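Local coordinates for protein ferritin (Ulva pertusa, PDB 3VNX) that probably oxidises iron(II) at a ferroxidase site within each subunit and stores the resulting iron(III) inside a hollow shell of 24 subunits, at residues Ile50-Ser55 with Met92-Gln97; Tyr58-Ser63 with Ala110-Glu115. All coordinates share one frame; numbering follows the deposited sequence.

Contact 1 (Ile50-Ser55 with Met92-Gln97); sequences IEYTIS and MLMDYQ
Two neighbouring helices of the ferritin four-helix bundle, 38-66 and 73-99, meet here through Glu51 and Tyr52 on the first and Leu93 and Met94 on the second. Closest on the inner side is an aliphatic touch between Glu51 CG and Leu93 CD1, 3.8 Å apart. The second torsion of Glu51 (chi2 -74°) folds CD back beside CA instead of extending the chain, so CG sits at the bend that meets the leucine methyl, and the two side chains cross at about a right angle. The acid is held elsewhere: OE1 accepts hydrogen bonds from Gln47 and Asn138, and a bound calcium ion lies close to the side chain. Leu165 of helix 155-201 packs on both Glu51 and Leu93. On the side facing a second subunit, Met94 SD lies at the edge of the Tyr52 ring, near its plane, with CE2 the nearest carbon at 4.4 Å. The tyrosine is held at its far end by His59 of that subunit, which hydrogen-bonds its hydroxyl. A carboxylate beside a metal ion in the bundle interior, next to apolar packing between antiparallel helices, is characteristic of ferritin, in which this glutamate probably belongs to the ferroxidase region.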
loop_
_atom_site.group_PDB
_atom_site.type_symbol
_atom_site.label_atom_id
_atom_site.label_comp_id
_atom_site.label_asym_id
_atom_site.label_seq_id
_atom_site.Cartn_x
_atom_site.Cartn_y
_atom_site.Cartn_z
ATOM N N ILE A 50 -40.762 -32.167 -19.542
ATOM C CA ILE A 50 -41.622 -31.000 -19.364
ATOM C C ILE A 50 -40.797 -29.707 -19.249
ATOM O O ILE A 50 -41.151 -28.671 -19.828
ATOM C CB ILE A 50 -42.545 -31.190 -18.147
ATOM C CG1 ILE A 50 -43.452 -32.401 -18.377
ATOM C CG2 ILE A 50 -43.366 -29.927 -17.873
ATOM C CD1 ILE A 50 -44.536 -32.574 -17.354
ATOM N N GLU A 51 -39.689 -29.776 -18.509
ATOM C CA GLU A 51 -38.815 -28.620 -18.334
ATOM C C GLU A 51 -38.133 -28.361 -19.655
ATOM O O GLU A 51 -38.058 -27.212 -20.136
ATOM C CB GLU A 51 -37.752 -28.867 -17.250
ATOM C CG GLU A 51 -38.287 -29.218 -15.860
ATOM C CD GLU A 51 -38.906 -28.034 -15.091
ATOM O OE1 GLU A 51 -39.516 -28.288 -14.025
ATOM O OE2 GLU A 51 -38.790 -26.863 -15.523
ATOM N N TYR A 52 -37.641 -29.439 -20.253
ATOM C CA TYR A 52 -36.979 -29.317 -21.546
ATOM C C TYR A 52 -37.904 -28.698 -22.599
ATOM O O TYR A 52 -37.465 -27.844 -23.365
ATOM C CB TYR A 52 -36.391 -30.651 -22.015
ATOM C CG TYR A 52 -34.911 -30.578 -22.352
ATOM C CD1 TYR A 52 -34.436 -29.635 -23.261
ATOM C CD2 TYR A 52 -33.990 -31.451 -21.764
ATOM C CE1 TYR A 52 -33.080 -29.549 -23.576
ATOM C CE2 TYR A 52 -32.625 -31.388 -22.079
ATOM C CZ TYR A 52 -32.177 -30.429 -22.989
ATOM O OH TYR A 52 -30.833 -30.338 -23.325
ATOM N N THR A 53 -39.179 -29.088 -22.623
ATOM C CA THR A 53 -40.141 -28.502 -23.565
ATOM C C THR A 53 -40.340 -27.016 -23.291
ATOM O O THR A 53 -40.300 -26.184 -24.207
ATOM C CB THR A 53 -41.531 -29.193 -23.508
ATOM O OG1 THR A 53 -41.428 -30.527 -24.006
ATOM C CG2 THR A 53 -42.541 -28.434 -24.352
ATOM N N ILE A 54 -40.562 -26.686 -22.019
ATOM C CA ILE A 54 -40.794 -25.291 -21.627
ATOM C C ILE A 54 -39.577 -24.392 -21.924
ATOM O O ILE A 54 -39.715 -23.225 -22.300
ATOM C CB ILE A 54 -41.189 -25.200 -20.150
ATOM C CG1 ILE A 54 -42.565 -25.834 -19.938
ATOM C CG2 ILE A 54 -41.172 -23.761 -19.671
ATOM C CD1 ILE A 54 -42.949 -25.922 -18.485
ATOM N N SER A 55 -38.387 -24.950 -21.763
ATOM C CA SER A 55 -37.185 -24.240 -22.151
ATOM C C SER A 55 -37.242 -23.878 -23.638
ATOM O O SER A 55 -36.885 -22.765 -24.030
ATOM C CB SER A 55 -35.956 -25.096 -21.857
ATOM O OG SER A 55 -34.813 -24.520 -22.436
ATOM N N MET A 92 -30.847 -30.654 -13.734
ATOM C CA MET A 92 -30.824 -31.022 -12.315
ATOM C C MET A 92 -31.625 -32.313 -12.102
ATOM O O MET A 92 -31.269 -33.174 -11.275
ATOM C CB MET A 92 -31.393 -29.882 -11.438
ATOM C CG MET A 92 -30.583 -28.570 -11.448
ATOM S SD MET A 92 -31.549 -27.041 -11.202
ATOM C CE MET A 92 -31.934 -27.099 -9.449
ATOM N N LEU A 93 -32.719 -32.440 -12.849
ATOM C CA LEU A 93 -33.544 -33.639 -12.738
ATOM C C LEU A 93 -32.757 -34.827 -13.265
ATOM O O LEU A 93 -32.750 -35.885 -12.652
ATOM C CB LEU A 93 -34.869 -33.473 -13.481
ATOM C CG LEU A 93 -35.825 -32.509 -12.777
ATOM C CD1 LEU A 93 -36.900 -32.022 -13.731
ATOM C CD2 LEU A 93 -36.430 -33.189 -11.548
ATOM N N MET A 94 -32.062 -34.628 -14.379
ATOM C CA MET A 94 -31.244 -35.686 -14.961
ATOM C C MET A 94 -30.151 -36.083 -13.988
ATOM O O MET A 94 -29.869 -37.272 -13.784
ATOM C CB MET A 94 -30.662 -35.225 -16.299
ATOM C CG MET A 94 -31.749 -34.812 -17.291
ATOM S SD MET A 94 -31.179 -33.870 -18.713
ATOM C CE MET A 94 -30.073 -35.068 -19.486
ATOM N N ASP A 95 -29.554 -35.077 -13.365
ATOM C CA ASP A 95 -28.531 -35.313 -12.364
ATOM C C ASP A 95 -29.060 -36.179 -11.208
ATOM O O ASP A 95 -28.419 -37.143 -10.786
ATOM C CB ASP A 95 -28.006 -33.979 -11.850
ATOM C CG ASP A 95 -27.072 -34.137 -10.665
ATOM O OD1 ASP A 95 -25.995 -34.758 -10.824
ATOM O OD2 ASP A 95 -27.416 -33.640 -9.572
ATOM N N TYR A 96 -30.239 -35.850 -10.701
ATOM C CA TYR A 96 -30.804 -36.670 -9.639
ATOM C C TYR A 96 -31.069 -38.088 -10.136
ATOM O O TYR A 96 -30.834 -39.058 -9.406
ATOM C CB TYR A 96 -32.085 -36.059 -9.044
ATOM C CG TYR A 96 -32.430 -36.669 -7.702
ATOM C CD1 TYR A 96 -31.722 -36.298 -6.555
ATOM C CD2 TYR A 96 -33.442 -37.646 -7.578
ATOM C CE1 TYR A 96 -32.002 -36.868 -5.307
ATOM C CE2 TYR A 96 -33.734 -38.224 -6.326
ATOM C CZ TYR A 96 -33.009 -37.825 -5.197
ATOM O OH TYR A 96 -33.271 -38.362 -3.958
ATOM N N GLN A 97 -31.553 -38.199 -11.376
ATOM C CA GLN A 97 -31.889 -39.496 -11.956
ATOM C C GLN A 97 -30.704 -40.455 -11.863
ATOM O O GLN A 97 -30.821 -41.549 -11.307
ATOM C CB GLN A 97 -32.340 -39.355 -13.410
ATOM C CG GLN A 97 -32.825 -40.660 -14.027
ATOM C CD GLN A 97 -34.251 -41.030 -13.598
ATOM O OE1 GLN A 97 -34.482 -41.475 -12.464
ATOM N NE2 GLN A 97 -35.216 -40.843 -14.513
#

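Contact 2 (Tyr58-Ser63 with Ala110-Glu115); sequences YHALHS and AAPEME
Ala60, on helix 38-66, presses its methyl group into a shallow seat formed by Pro112, Glu113 and Met114 of the long connection between helices 73-99 and 123-151. This is the tight part of the contact. Pro112 meets Ala60 CB with the CG and CB edge of its ring, CG being the nearer at 3.7 Å. On another side the same methyl faces the backbone, with Glu113 O only 3.5 Å from Ala60 CB. Met114 completes the seat. Its chain is bent at both outer torsions (chi2 -58°, chi3 -51°), which curls the thioether back over the helix and brings Met114 CE to 3.7 Å from Ala60 CB. The small alanine lets the backbones come close, with Ala60 CA and Met114 CA 5.7 Å apart.

Beyond the methyl the two segments are joined less directly. No hydrogen bond links them; a water instead donates to Ala60 O at 2.7 Å and to Met114 O at 2.9 Å, bridging two backbone carbonyls. On the outer side the loop is braced from within: Glu113 OE2 accepts from Glu115 N at 2.9 Å through its anti lone pair, and weakly from Met114 N. These bonds tie the carboxylate to the backbone just after it, while Glu115, exposed, pairs through its own carboxylate with Arg67 in a salt bridge. Leu106 of a second subunit packs on Pro112, and Phe12 of a third packs on Glu113. An extended connection running lengthwise along the outside of the bundle to join the second and third long helices is a hallmark of the ferritin subunit.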
loop_
_atom_site.group_PDB
_atom_site.type_symbol
_atom_site.label_atom_id
_atom_site.label_comp_id
_atom_site.label_asym_id
_atom_site.label_seq_id
_atom_site.Cartn_x
_atom_site.Cartn_y
_atom_site.Cartn_z
ATOM N N TYR A 58 -39.803 -21.203 -24.318
ATOM C CA TYR A 58 -39.259 -19.916 -23.903
ATOM C C TYR A 58 -38.258 -19.376 -24.912
ATOM O O TYR A 58 -38.185 -18.162 -25.140
ATOM C CB TYR A 58 -38.653 -19.985 -22.505
ATOM C CG TYR A 58 -39.718 -19.902 -21.433
ATOM C CD1 TYR A 58 -40.942 -19.306 -21.709
ATOM C CD2 TYR A 58 -39.511 -20.419 -20.158
ATOM C CE1 TYR A 58 -41.934 -19.222 -20.749
ATOM C CE2 TYR A 58 -40.503 -20.341 -19.185
ATOM C CZ TYR A 58 -41.720 -19.737 -19.488
ATOM O OH TYR A 58 -42.735 -19.643 -18.546
ATOM N N HIS A 59 -37.498 -20.282 -25.528
ATOM C CA HIS A 59 -36.540 -19.874 -26.537
ATOM C C HIS A 59 -37.272 -19.312 -27.761
ATOM O O HIS A 59 -36.813 -18.349 -28.387
ATOM C CB HIS A 59 -35.626 -21.031 -26.931
ATOM C CG HIS A 59 -34.273 -20.586 -27.381
ATOM N ND1 HIS A 59 -33.236 -21.468 -27.615
ATOM C CD2 HIS A 59 -33.775 -19.351 -27.624
ATOM C CE1 HIS A 59 -32.165 -20.792 -27.992
ATOM N NE2 HIS A 59 -32.468 -19.503 -28.010
ATOM N N ALA A 60 -38.421 -19.899 -28.091
ATOM C CA ALA A 60 -39.216 -19.381 -29.206
ATOM C C ALA A 60 -39.738 -17.964 -28.892
ATOM O O ALA A 60 -39.716 -17.067 -29.754
ATOM C CB ALA A 60 -40.359 -20.339 -29.554
ATOM N N LEU A 61 -40.178 -17.760 -27.651
ATOM C CA LEU A 61 -40.661 -16.455 -27.231
ATOM C C LEU A 61 -39.565 -15.425 -27.383
ATOM O O LEU A 61 -39.794 -14.288 -27.820
ATOM C CB LEU A 61 -41.129 -16.512 -25.786
ATOM C CG LEU A 61 -42.549 -17.074 -25.688
ATOM C CD1 LEU A 61 -42.886 -17.524 -24.262
ATOM C CD2 LEU A 61 -43.537 -16.032 -26.191
ATOM N N HIS A 62 -38.355 -15.837 -27.039
ATOM C CA HIS A 62 -37.211 -14.963 -27.174
ATOM C C HIS A 62 -37.056 -14.487 -28.620
ATOM O O HIS A 62 -36.868 -13.285 -28.886
ATOM C CB HIS A 62 -35.937 -15.669 -26.722
ATOM C CG HIS A 62 -34.699 -15.055 -27.282
ATOM N ND1 HIS A 62 -34.155 -13.889 -26.782
ATOM C CD2 HIS A 62 -33.912 -15.423 -28.323
ATOM C CE1 HIS A 62 -33.077 -13.576 -27.482
ATOM N NE2 HIS A 62 -32.909 -14.491 -28.422
ATOM N N SER A 63 -37.117 -15.432 -29.556
ATOM C CA SER A 63 -36.922 -15.074 -30.957
ATOM C C SER A 63 -38.023 -14.151 -31.439
ATOM O O SER A 63 -37.801 -13.294 -32.297
ATOM C CB SER A 63 -36.827 -16.317 -31.840
ATOM O OG SER A 63 -35.525 -16.869 -31.755
ATOM N N ALA A 110 -41.729 -31.267 -29.300
ATOM C CA ALA A 110 -42.588 -30.716 -30.342
ATOM C C ALA A 110 -42.157 -29.295 -30.721
ATOM O O ALA A 110 -41.635 -28.544 -29.885
ATOM C CB ALA A 110 -44.041 -30.725 -29.885
ATOM N N ALA A 111 -42.387 -28.928 -31.978
ATOM C CA ALA A 111 -42.170 -27.557 -32.431
ATOM C C ALA A 111 -43.045 -26.627 -31.618
ATOM O O ALA A 111 -44.249 -26.866 -31.500
ATOM C CB ALA A 111 -42.520 -27.438 -33.881
ATOM N N PRO A 112 -42.448 -25.566 -31.038
ATOM C CA PRO A 112 -43.217 -24.583 -30.259
ATOM C C PRO A 112 -43.892 -23.584 -31.179
ATOM O O PRO A 112 -43.521 -23.493 -32.350
ATOM C CB PRO A 112 -42.141 -23.863 -29.452
ATOM C CG PRO A 112 -40.921 -23.928 -30.340
ATOM C CD PRO A 112 -41.002 -25.259 -31.053
ATOM N N GLU A 113 -44.890 -22.867 -30.669
ATOM C CA GLU A 113 -45.494 -21.749 -31.385
ATOM C C GLU A 113 -44.454 -20.640 -31.560
ATOM O O GLU A 113 -43.661 -20.393 -30.650
ATOM C CB GLU A 113 -46.705 -21.218 -30.608
ATOM C CG GLU A 113 -47.316 -19.958 -31.200
ATOM C CD GLU A 113 -47.884 -20.185 -32.583
ATOM O OE1 GLU A 113 -48.852 -20.969 -32.701
ATOM O OE2 GLU A 113 -47.365 -19.587 -33.550
ATOM N N MET A 114 -44.449 -19.973 -32.709
ATOM C CA MET A 114 -43.471 -18.915 -32.957
ATOM C C MET A 114 -44.098 -17.522 -32.980
ATOM O O MET A 114 -43.394 -16.506 -32.927
ATOM C CB MET A 114 -42.734 -19.155 -34.283
ATOM C CG MET A 114 -42.218 -20.589 -34.470
ATOM S SD MET A 114 -41.078 -21.191 -33.194
ATOM C CE MET A 114 -39.889 -19.867 -33.150
ATOM N N GLU A 115 -45.421 -17.478 -33.060
ATOM C CA GLU A 115 -46.126 -16.222 -33.298
ATOM C C GLU A 115 -46.885 -15.801 -32.067
ATOM O O GLU A 115 -47.605 -16.604 -31.468
ATOM C CB GLU A 115 -47.092 -16.385 -34.469
ATOM C CG GLU A 115 -46.393 -16.812 -35.733
ATOM C CD GLU A 115 -45.363 -15.797 -36.165
ATOM O OE1 GLU A 115 -44.390 -16.189 -36.854
ATOM O OE2 GLU A 115 -45.531 -14.604 -35.811
HETATM O O HOH W 1 -40.644 -17.077 -32.337
#

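In the fold
Both contacts use helix 38-66, and their centres lie about 18 Å apart. One half of contact 1, whose centre is about 6 Å from the centre of the chain, looks into the bundle, where the Glu51 side chain comes within about 3 Å of a calcium ion; contact 2, about 16 Å from the centre, fastens the connecting loop on the outside. Along the sequence the contacts cross: 58-63 falls between 50-55 and 92-97, while 110-115 follows both. They also meet between subunits, for contact 1 of one subunit touches segment 58-63 of the second, through Tyr52 to His59 and Met94 to Ser63. One helix thus serves metal site, loop and shell together.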